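Local atomic coordinates of hypothetical protein Atu0120 (Agrobacterium tumefaciens, PDB entry 2I6H), a protein that is of unknown function, belonging to the DUF924 family of bacterial proteins, and folds into an all-helical chain found here as a two-chain assembly. Residues L110-A115 with A142-A147; F66-R71 with L88-F93; G79-L84 with Q125-D130; Q92-C97 with Y105-L110. All coordinates share one frame; numbering follows the deposited sequence. Where two conformers were deposited one is given.

Contact 1 of 4, residues L110-A115 with A142-A147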
loop_
_atom_site.group_PDB
_atom_site.type_symbol
_atom_site.label_atom_id
_atom_site.label_comp_id
_atom_site.label_asym_id
_atom_site.label_seq_id
_atom_site.Cartn_x
_atom_site.Cartn_y
_atom_site.Cartn_z
ATOM N N LEU A 110 0.404 11.064 -22.420
ATOM C CA LEU A 110 -0.882 11.778 -22.418
ATOM C C LEU A 110 -1.488 11.854 -21.015
ATOM O O LEU A 110 -2.007 12.910 -20.609
ATOM C CB LEU A 110 -1.884 11.116 -23.377
ATOM C CG LEU A 110 -3.214 11.841 -23.619
ATOM C CD1 LEU A 110 -2.989 13.341 -24.036
ATOM C CD2 LEU A 110 -4.114 11.046 -24.645
ATOM N N ALA A 111 -1.452 10.742 -20.291
ATOM C CA ALA A 111 -1.968 10.714 -18.899
ATOM C C ALA A 111 -1.256 11.754 -18.032
ATOM O O ALA A 111 -1.919 12.483 -17.276
ATOM C CB ALA A 111 -1.834 9.343 -18.308
ATOM N N ARG A 112 0.065 11.846 -18.179
ATOM C CA ARG A 112 0.880 12.769 -17.394
ATOM C C ARG A 112 0.534 14.208 -17.728
ATOM O O ARG A 112 0.438 15.071 -16.845
ATOM C CB ARG A 112 2.336 12.570 -17.741
ATOM C CG ARG A 112 2.950 11.416 -17.070
ATOM C CD ARG A 112 4.419 11.718 -16.868
ATOM N NE ARG A 112 5.127 11.904 -18.131
ATOM C CZ ARG A 112 5.305 10.946 -19.034
ATOM N NH1 ARG A 112 4.800 9.747 -18.831
ATOM N NH2 ARG A 112 5.975 11.193 -20.154
ATOM N N PHE A 113 0.362 14.472 -19.027
ATOM C CA PHE A 113 0.030 15.804 -19.521
ATOM C C PHE A 113 -1.332 16.211 -18.908
ATOM O O PHE A 113 -1.508 17.337 -18.362
ATOM C CB PHE A 113 -0.064 15.754 -21.057
ATOM C CG PHE A 113 -0.606 17.004 -21.661
ATOM C CD1 PHE A 113 0.165 18.171 -21.680
ATOM C CD2 PHE A 113 -1.898 17.050 -22.137
ATOM C CE1 PHE A 113 -0.363 19.372 -22.239
ATOM C CE2 PHE A 113 -2.436 18.226 -22.694
ATOM C CZ PHE A 113 -1.663 19.397 -22.729
ATOM N N PHE A 114 -2.294 15.288 -18.965
ATOM C CA PHE A 114 -3.587 15.552 -18.357
ATOM C C PHE A 114 -3.548 15.643 -16.833
ATOM O O PHE A 114 -4.260 16.475 -16.262
ATOM C CB PHE A 114 -4.594 14.495 -18.752
ATOM C CG PHE A 114 -5.149 14.645 -20.171
ATOM C CD1 PHE A 114 -5.109 15.836 -20.896
ATOM C CD2 PHE A 114 -5.749 13.532 -20.756
ATOM C CE1 PHE A 114 -5.674 15.892 -22.250
ATOM C CE2 PHE A 114 -6.319 13.589 -22.055
ATOM C CZ PHE A 114 -6.300 14.787 -22.778
ATOM N N ALA A 115 -2.740 14.802 -16.174
ATOM C CA ALA A 115 -2.613 14.866 -14.690
ATOM C C ALA A 115 -2.125 16.265 -14.266
ATOM O O ALA A 115 -2.693 16.902 -13.369
ATOM C CB ALA A 115 -1.658 13.790 -14.146
ATOM N N ALA A 142 6.098 7.576 -14.847
ATOM C CA ALA A 142 6.969 8.232 -15.840
ATOM C C ALA A 142 8.447 7.938 -15.582
ATOM O O ALA A 142 8.915 7.969 -14.420
ATOM C CB ALA A 142 6.705 9.749 -15.847
ATOM N N GLU A 143 9.191 7.677 -16.662
ATOM C CA GLU A 143 10.633 7.445 -16.548
ATOM C C GLU A 143 11.373 8.780 -16.630
ATOM O O GLU A 143 12.043 9.051 -17.613
ATOM C CB GLU A 143 11.090 6.464 -17.632
ATOM C CG GLU A 143 10.481 5.096 -17.448
ATOM C CD GLU A 143 10.988 4.049 -18.449
ATOM O OE1 GLU A 143 11.171 4.360 -19.668
ATOM O OE2 GLU A 143 11.188 2.898 -18.014
ATOM N N ASP A 144 11.190 9.625 -15.617
ATOM C CA ASP A 144 11.918 10.889 -15.515
ATOM C C ASP A 144 11.853 11.388 -14.101
ATOM O O ASP A 144 10.893 11.240 -13.366
ATOM C CB ASP A 144 11.474 11.989 -16.487
ATOM C CG ASP A 144 10.100 12.532 -16.169
ATOM O OD1 ASP A 144 9.123 11.870 -16.566
ATOM O OD2 ASP A 144 9.996 13.616 -15.544
ATOM N N ILE A 145 13.005 11.907 -13.699
ATOM C CA ILE A 145 13.253 12.270 -12.319
ATOM C C ILE A 145 12.336 13.355 -11.818
ATOM O O ILE A 145 11.849 13.269 -10.691
ATOM C CB ILE A 145 14.769 12.596 -12.149
ATOM C CG1 ILE A 145 15.557 11.322 -12.485
ATOM C CG2 ILE A 145 15.078 13.168 -10.788
ATOM C CD1 ILE A 145 16.976 11.565 -12.975
ATOM N N ALA A 146 12.063 14.370 -12.653
ATOM C CA ALA A 146 11.171 15.468 -12.223
ATOM C C ALA A 146 9.803 14.894 -11.836
ATOM O O ALA A 146 9.266 15.238 -10.779
ATOM C CB ALA A 146 10.985 16.484 -13.340
ATOM N N ALA A 147 9.257 14.030 -12.704
ATOM C CA ALA A 147 7.957 13.400 -12.448
ATOM C C ALA A 147 7.976 12.613 -11.150
ATOM O O ALA A 147 7.044 12.683 -10.342
ATOM C CB ALA A 147 7.597 12.488 -13.592
#
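Two torsions bring the Arg112 guanidinium across to Ala142. With CG placed beside the backbone N, opposite the carbonyl carbon (chi1 -80°), the aliphatic part of the chain leaves helix 108-120. A bend about CG-CD (chi3 -62°) then folds the end over, and the methyl of Ala142 comes to lie over one face of the flat group. The evidence is a set of similar separations: Ala142 CB lies 3.5 Å from Arg112 NE, 3.7 Å from Arg112 CZ and 3.5 Å from Arg112 NH1. These values are approximate, because the CD of Arg112 sits closer to that same methyl than two carbons should. Asp144 approaches the same face, its OD1 4.3 Å from Arg112 NE. Both Arg112 and Asp144 were deposited in two conformers, and this approach belongs to the pair given. That oxygen stands well out of the guanidinium plane, so no N-H is directed at it. The other carboxylate oxygen has a structural task: Asp144 is the N-cap of helix 145-155, and in this conformer its OD2 accepts from Ala147 N at 3.0 Å, the donor lying above the carboxylate plane. Between Ala142 and Asp144, Glu143 centres an inverse gamma turn and turns away to a salt bridge with Arg188. Pro138 of helix 137-140 also packs on Arg112. The chemistry is therefore a methyl against a cationic plane, with an undirected attraction to the capping carboxylate that probably adds modest stability, and no bond between the segments sets the guanidinium's orientation.

Contact 2 of 4, residues F66-R71 with L88-F93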
loop_
_atom_site.group_PDB
_atom_site.type_symbol
_atom_site.label_atom_id
_atom_site.label_comp_id
_atom_site.label_asym_id
_atom_site.label_seq_id
_atom_site.Cartn_x
_atom_site.Cartn_y
_atom_site.Cartn_z
ATOM N N PHE A 66 -9.957 4.423 -26.190
ATOM C CA PHE A 66 -9.518 4.865 -27.508
ATOM C C PHE A 66 -9.949 6.293 -27.853
ATOM O O PHE A 66 -9.161 7.056 -28.432
ATOM C CB PHE A 66 -9.822 3.819 -28.577
ATOM C CG PHE A 66 -8.830 2.675 -28.543
ATOM C CD1 PHE A 66 -7.617 2.760 -29.270
ATOM C CD2 PHE A 66 -9.069 1.568 -27.750
ATOM C CE1 PHE A 66 -6.651 1.720 -29.200
ATOM C CE2 PHE A 66 -8.133 0.524 -27.700
ATOM C CZ PHE A 66 -6.933 0.600 -28.396
ATOM N N ALA A 67 -11.152 6.661 -27.437
ATOM C CA ALA A 67 -11.655 8.037 -27.634
ATOM C C ALA A 67 -10.739 9.021 -26.895
ATOM O O ALA A 67 -10.341 10.055 -27.438
ATOM C CB ALA A 67 -13.108 8.183 -27.136
ATOM N N ALA A 68 -10.433 8.714 -25.646
ATOM C CA ALA A 68 -9.514 9.573 -24.858
ATOM C C ALA A 68 -8.154 9.695 -25.566
ATOM O O ALA A 68 -7.603 10.790 -25.672
ATOM C CB ALA A 68 -9.333 9.006 -23.463
ATOM N N ALA A 69 -7.604 8.554 -26.022
ATOM C CA ALA A 69 -6.303 8.506 -26.719
ATOM C C ALA A 69 -6.355 9.258 -28.056
ATOM O O ALA A 69 -5.333 9.735 -28.516
ATOM C CB ALA A 69 -5.871 7.036 -26.943
ATOM N N ARG A 70 -7.544 9.355 -28.668
ATOM C CA ARG A 70 -7.701 10.078 -29.946
ATOM C C ARG A 70 -7.923 11.575 -29.705
ATOM O O ARG A 70 -8.164 12.347 -30.648
ATOM C CB ARG A 70 -8.884 9.538 -30.749
ATOM C CG ARG A 70 -8.589 8.259 -31.496
ATOM C CD ARG A 70 -9.687 7.972 -32.544
ATOM N NE ARG A 70 -11.029 8.011 -31.940
ATOM C CZ ARG A 70 -11.661 6.959 -31.391
ATOM N NH1 ARG A 70 -11.100 5.742 -31.361
ATOM N NH2 ARG A 70 -12.886 7.126 -30.874
ATOM N N ARG A 71 -7.872 11.979 -28.439
ATOM C CA ARG A 71 -8.055 13.413 -28.045
ATOM C C ARG A 71 -9.487 13.894 -28.322
ATOM O O ARG A 71 -9.718 15.064 -28.700
ATOM C CB ARG A 71 -6.988 14.343 -28.711
ATOM C CG ARG A 71 -5.533 13.882 -28.441
ATOM C CD ARG A 71 -5.239 13.865 -26.924
ATOM N NE ARG A 71 -5.323 15.214 -26.369
ATOM C CZ ARG A 71 -4.301 16.086 -26.364
ATOM N NH1 ARG A 71 -3.112 15.737 -26.852
ATOM N NH2 ARG A 71 -4.467 17.322 -25.879
ATOM N N LEU A 88 -8.170 7.259 -15.184
ATOM C CA LEU A 88 -8.548 5.841 -15.141
ATOM C C LEU A 88 -8.449 5.241 -16.530
ATOM O O LEU A 88 -7.961 4.107 -16.707
ATOM C CB LEU A 88 -9.948 5.697 -14.572
ATOM C CG LEU A 88 -10.042 6.155 -13.119
ATOM C CD1 LEU A 88 -11.512 5.981 -12.683
ATOM C CD2 LEU A 88 -9.084 5.402 -12.188
ATOM N N LEU A 89 -8.850 6.002 -17.542
ATOM C CA LEU A 89 -8.721 5.500 -18.926
ATOM C C LEU A 89 -7.282 5.450 -19.475
ATOM O O LEU A 89 -6.942 4.549 -20.276
ATOM C CB LEU A 89 -9.531 6.391 -19.845
ATOM C CG LEU A 89 -11.053 6.294 -19.650
ATOM C CD1 LEU A 89 -11.693 7.320 -20.563
ATOM C CD2 LEU A 89 -11.555 4.831 -20.005
ATOM N N LEU A 90 -6.448 6.423 -19.080
ATOM C CA LEU A 90 -5.145 6.606 -19.749
ATOM C C LEU A 90 -3.943 6.095 -18.957
ATOM O O LEU A 90 -2.885 5.817 -19.548
ATOM C CB LEU A 90 -4.924 8.058 -20.166
ATOM C CG LEU A 90 -5.947 8.567 -21.196
ATOM C CD1 LEU A 90 -5.789 10.046 -21.356
ATOM C CD2 LEU A 90 -5.783 7.816 -22.563
ATOM N N ASP A 91 -4.131 5.922 -17.648
ATOM C CA ASP A 91 -3.105 5.393 -16.763
ATOM C C ASP A 91 -3.455 4.004 -16.213
ATOM O O ASP A 91 -2.585 3.125 -16.160
ATOM C CB ASP A 91 -2.851 6.384 -15.595
ATOM C CG ASP A 91 -1.746 5.883 -14.640
ATOM O OD1 ASP A 91 -0.537 5.986 -14.991
ATOM O OD2 ASP A 91 -2.116 5.355 -13.563
ATOM N N GLN A 92 -4.702 3.815 -15.779
ATOM C CA GLN A 92 -5.089 2.518 -15.204
ATOM C C GLN A 92 -5.492 1.458 -16.230
ATOM O O GLN A 92 -4.935 0.336 -16.240
ATOM C CB GLN A 92 -6.200 2.704 -14.169
ATOM C CG GLN A 92 -5.735 3.479 -12.954
ATOM C CD GLN A 92 -4.713 2.701 -12.181
ATOM O OE1 GLN A 92 -5.039 1.696 -11.564
ATOM N NE2 GLN A 92 -3.433 3.150 -12.234
ATOM N N PHE A 93 -6.435 1.823 -17.090
ATOM C CA PHE A 93 -6.938 0.899 -18.140
ATOM C C PHE A 93 -5.824 0.107 -18.880
ATOM O O PHE A 93 -5.914 -1.129 -18.987
ATOM C CB PHE A 93 -7.847 1.657 -19.131
ATOM C CG PHE A 93 -8.494 0.762 -20.156
ATOM C CD1 PHE A 93 -9.826 0.289 -19.953
ATOM C CD2 PHE A 93 -7.798 0.363 -21.315
ATOM C CE1 PHE A 93 -10.445 -0.559 -20.906
ATOM C CE2 PHE A 93 -8.410 -0.475 -22.272
ATOM C CZ PHE A 93 -9.748 -0.950 -22.069
#
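Two consecutive helices of the all-helical fold meet here: Ala68 and Ala69, in the last turn of helix 51-69, pack on Leu89 and Leu90 of helix 80-97. The nearest backbones support this, with the CA of Ala68 7.2 Å from the CA of Leu89, a separation that the small alanine side chains permit. Ala68 is the central element. Its CB meets Leu90 CD2 at 3.9 Å and Leu89 CD1 at 4.1 Å, so one methyl is touched by two neighbouring leucines. Leu90 has CG beside its backbone N (chi1 -63°), which directs the branch carrying CD2 across the gap; that methyl also reaches Ala69 N at 4.0 Å. Beyond these residues the first helix ends in a Schellman motif, where Arg71 takes positive phi (67°) and its N bonds back to Ala68 O. The second helix has a wider pi-type turn, marked by Phe93 N bonding to Leu88 O at 2.8 Å. On the side of helix 80-97 away from the alanines, Gln92 NE2 donates to Asp91 OD2 at 2.9 Å, with the acceptor in the amide plane; Asp91 OD1 is held by His141. Leu90 is further packed by Ala111 and Phe114 of helix 108-120, and Leu89 by Ile34 of helix 29-41. Because the touching side chains are wholly aliphatic, with three of the four residues buried, adhesion rests on dispersion and the exclusion of water, the alanine methyls allowing the backbones to come close.

Contact 3 of 4, residues G79-L84 with Q125-D130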
loop_
_atom_site.group_PDB
_atom_site.type_symbol
_atom_site.label_atom_id
_atom_site.label_comp_id
_atom_site.label_asym_id
_atom_site.label_seq_id
_atom_site.Cartn_x
_atom_site.Cartn_y
_atom_site.Cartn_z
ATOM N N GLY A 79 -14.017 19.144 -15.575
ATOM C CA GLY A 79 -14.636 18.626 -14.329
ATOM C C GLY A 79 -13.643 17.796 -13.517
ATOM O O GLY A 79 -12.762 17.146 -14.091
ATOM N N ALA A 80 -13.778 17.814 -12.196
ATOM C CA ALA A 80 -12.865 17.044 -11.360
ATOM C C ALA A 80 -13.057 15.541 -11.559
ATOM O O ALA A 80 -12.070 14.822 -11.811
ATOM C CB ALA A 80 -13.003 17.428 -9.852
ATOM N N GLU A 81 -14.296 15.041 -11.424
ATOM C CA GLU A 81 -14.491 13.596 -11.599
ATOM C C GLU A 81 -14.304 13.138 -13.052
ATOM O O GLU A 81 -13.829 12.051 -13.295
ATOM C CB GLU A 81 -15.828 13.119 -11.023
ATOM C CG GLU A 81 -15.829 13.281 -9.475
ATOM C CD GLU A 81 -16.884 12.424 -8.755
ATOM O OE1 GLU A 81 -17.937 12.180 -9.366
ATOM O OE2 GLU A 81 -16.626 11.981 -7.603
ATOM N N SER A 82 -14.657 13.989 -14.018
ATOM C CA SER A 82 -14.387 13.630 -15.412
ATOM C C SER A 82 -12.874 13.597 -15.677
ATOM O O SER A 82 -12.399 12.776 -16.473
ATOM C CB SER A 82 -15.145 14.541 -16.419
ATOM O OG SER A 82 -14.863 15.907 -16.183
ATOM N N SER A 83 -12.107 14.448 -14.998
ATOM C CA SER A 83 -10.637 14.365 -15.136
ATOM C C SER A 83 -10.116 13.081 -14.477
ATOM O O SER A 83 -9.219 12.452 -15.004
ATOM C CB SER A 83 -9.917 15.566 -14.535
ATOM O OG SER A 83 -10.129 16.732 -15.321
ATOM N N LEU A 84 -10.690 12.724 -13.329
ATOM C CA LEU A 84 -10.408 11.405 -12.734
ATOM C C LEU A 84 -10.663 10.275 -13.756
ATOM O O LEU A 84 -9.861 9.349 -13.889
ATOM C CB LEU A 84 -11.265 11.187 -11.447
ATOM C CG LEU A 84 -11.167 9.790 -10.779
ATOM C CD1 LEU A 84 -9.678 9.443 -10.479
ATOM C CD2 LEU A 84 -12.027 9.689 -9.502
ATOM N N GLN A 125 -7.684 17.859 -5.452
ATOM C CA GLN A 125 -8.169 18.282 -4.122
ATOM C C GLN A 125 -9.679 18.218 -4.056
ATOM O O GLN A 125 -10.241 18.228 -2.947
ATOM C CB GLN A 125 -7.684 19.701 -3.797
ATOM C CG GLN A 125 -6.164 19.758 -3.592
ATOM C CD GLN A 125 -5.670 18.801 -2.500
ATOM O OE1 GLN A 125 -6.101 18.867 -1.334
ATOM N NE2 GLN A 125 -4.763 17.910 -2.870
ATOM N N ALA A 126 -10.336 18.165 -5.216
ATOM C CA ALA A 126 -11.806 18.177 -5.283
ATOM C C ALA A 126 -12.406 16.781 -5.184
ATOM O O ALA A 126 -13.575 16.668 -4.831
ATOM C CB ALA A 126 -12.317 18.901 -6.531
ATOM N N VAL A 127 -11.625 15.724 -5.435
ATOM C CA VAL A 127 -12.150 14.343 -5.252
ATOM C C VAL A 127 -11.809 13.858 -3.830
ATOM O O VAL A 127 -10.990 14.471 -3.127
ATOM C CB VAL A 127 -11.586 13.380 -6.356
ATOM C CG1 VAL A 127 -11.821 13.978 -7.767
ATOM C CG2 VAL A 127 -10.093 13.115 -6.134
ATOM N N SER A 128 -12.426 12.760 -3.404
ATOM C CA SER A 128 -12.158 12.210 -2.087
ATOM C C SER A 128 -10.709 11.766 -1.926
ATOM O O SER A 128 -9.990 11.471 -2.889
ATOM C CB SER A 128 -13.099 11.038 -1.787
ATOM O OG SER A 128 -12.839 10.008 -2.710
ATOM N N GLU A 129 -10.294 11.696 -0.679
ATOM C CA GLU A 129 -8.929 11.341 -0.366
ATOM C C GLU A 129 -8.544 9.980 -0.967
ATOM O O GLU A 129 -7.449 9.859 -1.490
ATOM C CB GLU A 129 -8.710 11.372 1.156
ATOM C CG GLU A 129 -7.259 11.333 1.522
ATOM C CD GLU A 129 -7.014 11.388 3.033
ATOM O OE1 GLU A 129 -7.995 11.286 3.808
ATOM O OE2 GLU A 129 -5.824 11.517 3.403
ATOM N N ASP A 130 -9.467 9.006 -0.930
ATOM C CA ASP A 130 -9.297 7.637 -1.452
ATOM C C ASP A 130 -8.988 7.599 -2.950
ATOM O O ASP A 130 -8.370 6.660 -3.440
ATOM C CB ASP A 130 -10.604 6.848 -1.254
ATOM C CG ASP A 130 -10.771 6.309 0.162
ATOM O OD1 ASP A 130 -9.803 6.404 0.940
ATOM O OD2 ASP A 130 -11.852 5.759 0.484
HETATM O O HOH W 1 -14.894 12.000 -5.123
#
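Ala80 and Ala126 bring the backbones closest, their CA atoms 6.3 Å apart, where the start of helix 80-97 faces the short link between helix 123-126 and helix 129-132. This is a helix N-terminus packed on an interhelical connection within an all-helical fold. Gly79 is the N-cap, and the first turn is closed by Ser83 N bonding to Gly79 O at 2.9 Å. Across from it, Val127 and Ser128 are extended (psi 167° at Val127), as befits a connection between two helices. The apolar part is small. The CB of Ala80 points at the CB of Ala126, which meets it obliquely at 3.7 Å, and Val127 CG1 lies 4.2 Å from Ala80 CB. The same valine branch, standing beside its own backbone N, also approaches Ala80 O at 4.1 Å and the aliphatic CG of Glu81. Val127 is buried and also touches Phe135, whereas Ala126 lies toward solvent. His123 adds to the packing on Ala80. The side chain of Ala80 is about 13 Å from a bound calcium ion, so the contact is not part of that site. Polar linkage between the segments is through solvent: Glu81 OE2, which also forms a salt bridge with Lys39, accepts from a water at 3.0 Å, and that water accepts from Ser128 N at 3.1 Å.

Contact 4 of 4, residues Q92-C97 with Y105-L110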
loop_
_atom_site.group_PDB
_atom_site.type_symbol
_atom_site.label_atom_id
_atom_site.label_comp_id
_atom_site.label_asym_id
_atom_site.label_seq_id
_atom_site.Cartn_x
_atom_site.Cartn_y
_atom_site.Cartn_z
ATOM N N GLN A 92 -4.702 3.815 -15.779
ATOM C CA GLN A 92 -5.089 2.518 -15.204
ATOM C C GLN A 92 -5.492 1.458 -16.230
ATOM O O GLN A 92 -4.935 0.336 -16.240
ATOM C CB GLN A 92 -6.200 2.704 -14.169
ATOM C CG GLN A 92 -5.735 3.479 -12.954
ATOM C CD GLN A 92 -4.713 2.701 -12.181
ATOM O OE1 GLN A 92 -5.039 1.696 -11.564
ATOM N NE2 GLN A 92 -3.433 3.150 -12.234
ATOM N N PHE A 93 -6.435 1.823 -17.090
ATOM C CA PHE A 93 -6.938 0.899 -18.140
ATOM C C PHE A 93 -5.824 0.107 -18.880
ATOM O O PHE A 93 -5.914 -1.129 -18.987
ATOM C CB PHE A 93 -7.847 1.657 -19.131
ATOM C CG PHE A 93 -8.494 0.762 -20.156
ATOM C CD1 PHE A 93 -9.826 0.289 -19.953
ATOM C CD2 PHE A 93 -7.798 0.363 -21.315
ATOM C CE1 PHE A 93 -10.445 -0.559 -20.906
ATOM C CE2 PHE A 93 -8.410 -0.475 -22.272
ATOM C CZ PHE A 93 -9.748 -0.950 -22.069
ATOM N N PRO A 94 -4.762 0.785 -19.373
ATOM C CA PRO A 94 -3.705 0.057 -20.105
ATOM C C PRO A 94 -3.002 -0.985 -19.241
ATOM O O PRO A 94 -2.635 -2.056 -19.739
ATOM C CB PRO A 94 -2.689 1.167 -20.473
ATOM C CG PRO A 94 -3.450 2.433 -20.421
ATOM C CD PRO A 94 -4.467 2.229 -19.305
ATOM N N ARG A 95 -2.859 -0.688 -17.946
ATOM C CA ARG A 95 -2.211 -1.620 -17.018
ATOM C C ARG A 95 -3.081 -2.838 -16.654
ATOM O O ARG A 95 -2.551 -3.913 -16.320
ATOM C CB ARG A 95 -1.732 -0.862 -15.773
ATOM C CG ARG A 95 -0.603 0.121 -16.098
ATOM C CD ARG A 95 -0.206 1.055 -14.932
ATOM N NE ARG A 95 1.098 1.598 -15.311
ATOM C CZ ARG A 95 1.301 2.515 -16.279
ATOM N NH1 ARG A 95 2.548 2.845 -16.602
ATOM N NH2 ARG A 95 0.282 3.121 -16.919
ATOM N N ASN A 96 -4.394 -2.668 -16.715
ATOM C CA ASN A 96 -5.302 -3.806 -16.559
ATOM C C ASN A 96 -5.484 -4.591 -17.848
ATOM O O ASN A 96 -5.597 -5.831 -17.809
ATOM C CB ASN A 96 -6.693 -3.348 -16.110
ATOM C CG ASN A 96 -6.703 -2.801 -14.700
ATOM O OD1 ASN A 96 -6.614 -1.567 -14.496
ATOM N ND2 ASN A 96 -6.751 -3.722 -13.702
ATOM N N CYS A 97 -5.559 -3.890 -18.975
ATOM C CA CYS A 97 -6.121 -4.493 -20.191
ATOM C C CYS A 97 -5.140 -4.770 -21.311
ATOM O O CYS A 97 -5.521 -5.446 -22.290
ATOM C CB CYS A 97 -7.296 -3.646 -20.724
ATOM S SG CYS A 97 -8.616 -3.458 -19.447
ATOM N N TYR A 105 2.089 1.176 -21.956
ATOM C CA TYR A 105 2.743 2.484 -21.698
ATOM C C TYR A 105 2.392 3.550 -22.740
ATOM O O TYR A 105 2.794 4.721 -22.598
ATOM C CB TYR A 105 4.290 2.307 -21.636
ATOM C CG TYR A 105 4.669 1.105 -20.795
ATOM C CD1 TYR A 105 4.319 1.056 -19.439
ATOM C CD2 TYR A 105 5.308 -0.003 -21.350
ATOM C CE1 TYR A 105 4.603 -0.073 -18.640
ATOM C CE2 TYR A 105 5.596 -1.122 -20.561
ATOM C CZ TYR A 105 5.252 -1.136 -19.210
ATOM O OH TYR A 105 5.520 -2.210 -18.399
ATOM N N ALA A 106 1.653 3.148 -23.793
ATOM C CA ALA A 106 1.481 4.016 -24.967
ATOM C C ALA A 106 0.810 5.362 -24.670
ATOM O O ALA A 106 1.134 6.361 -25.315
ATOM C CB ALA A 106 0.708 3.270 -26.103
ATOM N N THR A 107 -0.086 5.394 -23.682
ATOM C CA THR A 107 -0.815 6.658 -23.370
ATOM C C THR A 107 -0.294 7.310 -22.091
ATOM O O THR A 107 -0.958 8.218 -21.521
ATOM C CB THR A 107 -2.367 6.428 -23.252
ATOM O OG1 THR A 107 -2.693 5.377 -22.302
ATOM C CG2 THR A 107 -2.954 6.064 -24.605
ATOM N N ASP A 108 0.858 6.836 -21.604
ATOM C CA ASP A 108 1.397 7.404 -20.351
ATOM C C ASP A 108 1.758 8.898 -20.511
ATOM O O ASP A 108 1.445 9.692 -19.608
ATOM C CB ASP A 108 2.576 6.614 -19.810
ATOM C CG ASP A 108 2.148 5.289 -19.134
ATOM O OD1 ASP A 108 0.935 5.053 -18.919
ATOM O OD2 ASP A 108 3.045 4.487 -18.772
ATOM N N PRO A 109 2.450 9.274 -21.606
ATOM C CA PRO A 109 2.745 10.717 -21.771
ATOM C C PRO A 109 1.457 11.565 -21.779
ATOM O O PRO A 109 1.415 12.661 -21.170
ATOM C CB PRO A 109 3.460 10.787 -23.143
ATOM C CG PRO A 109 4.128 9.448 -23.245
ATOM C CD PRO A 109 3.095 8.457 -22.672
ATOM N N LEU A 110 0.404 11.064 -22.420
ATOM C CA LEU A 110 -0.882 11.778 -22.418
ATOM C C LEU A 110 -1.488 11.854 -21.015
ATOM O O LEU A 110 -2.007 12.910 -20.609
ATOM C CB LEU A 110 -1.884 11.116 -23.377
ATOM C CG LEU A 110 -3.214 11.841 -23.619
ATOM C CD1 LEU A 110 -2.989 13.341 -24.036
ATOM C CD2 LEU A 110 -4.114 11.046 -24.645
#
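A bidentate salt bridge between Arg95 and Asp108 joins the last turns of helix 80-97 to the first turn of helix 108-120, across the short connection between these consecutive helices. The arginine grips end-on, one nitrogen to each oxygen: NH1 of Arg95 donates to Asp108 OD2 at 2.8 Å, and NH2 of Arg95 to Asp108 OD1 at 2.9 Å. Both bonds are nearly straight (170° and 176°), both use the syn side of the carboxylate, and the two planes lie only 20° apart. An extended arginine chain from CG to NE supplies the reach. Tyr105 stands beside the pair, with Arg95 NH1 3.8 Å from its CD1 and near the ring plane, an edge approach that excludes a cation-pi stack. Arg95 NH2 has a second partner in Asp91 O. The other point of touch is Pro94 CG against Thr107 OG1 at 3.6 Å, the side chains crossing at about a right angle; the hydroxyl itself is bonded to Leu90 O. Pro94 lies at a kink where the nitrogens of residues 94 and 95 lack a bond to the preceding turn. On the facing side a type I turn from Tyr105 to Asp108 leads into the helix, with Asp108 N bonded to Tyr105 O at 3.0 Å. Two straight bonds fix the rotation of guanidinium and carboxylate alike, and they give each carboxylate oxygen of the buried Asp108 a charged donor.

How the contacts relate
Contacts 2 and 4 form the closest pair, their centres about 7 Å apart; they share Gln92 and Phe93, and Asp91 OD1 lies 4.3 Å from Asp108 OD1, two like charges near one another. Contact 1 continues from contact 4 along helix 108-120 through the common Leu110, with centres about 12 Å apart. Another side of that helix touches contact 2, where Phe114 CD2 approaches Leu90 CD1 at 3.5 Å. Contact 3 is more remote, its centre about 16 Å from that of contact 2 and about 19 Å from that of contact 4, though all three use the same helix. No active site is assigned; a bound calcium ion lies about 13 Å from the Ala80 side chain of contact 3.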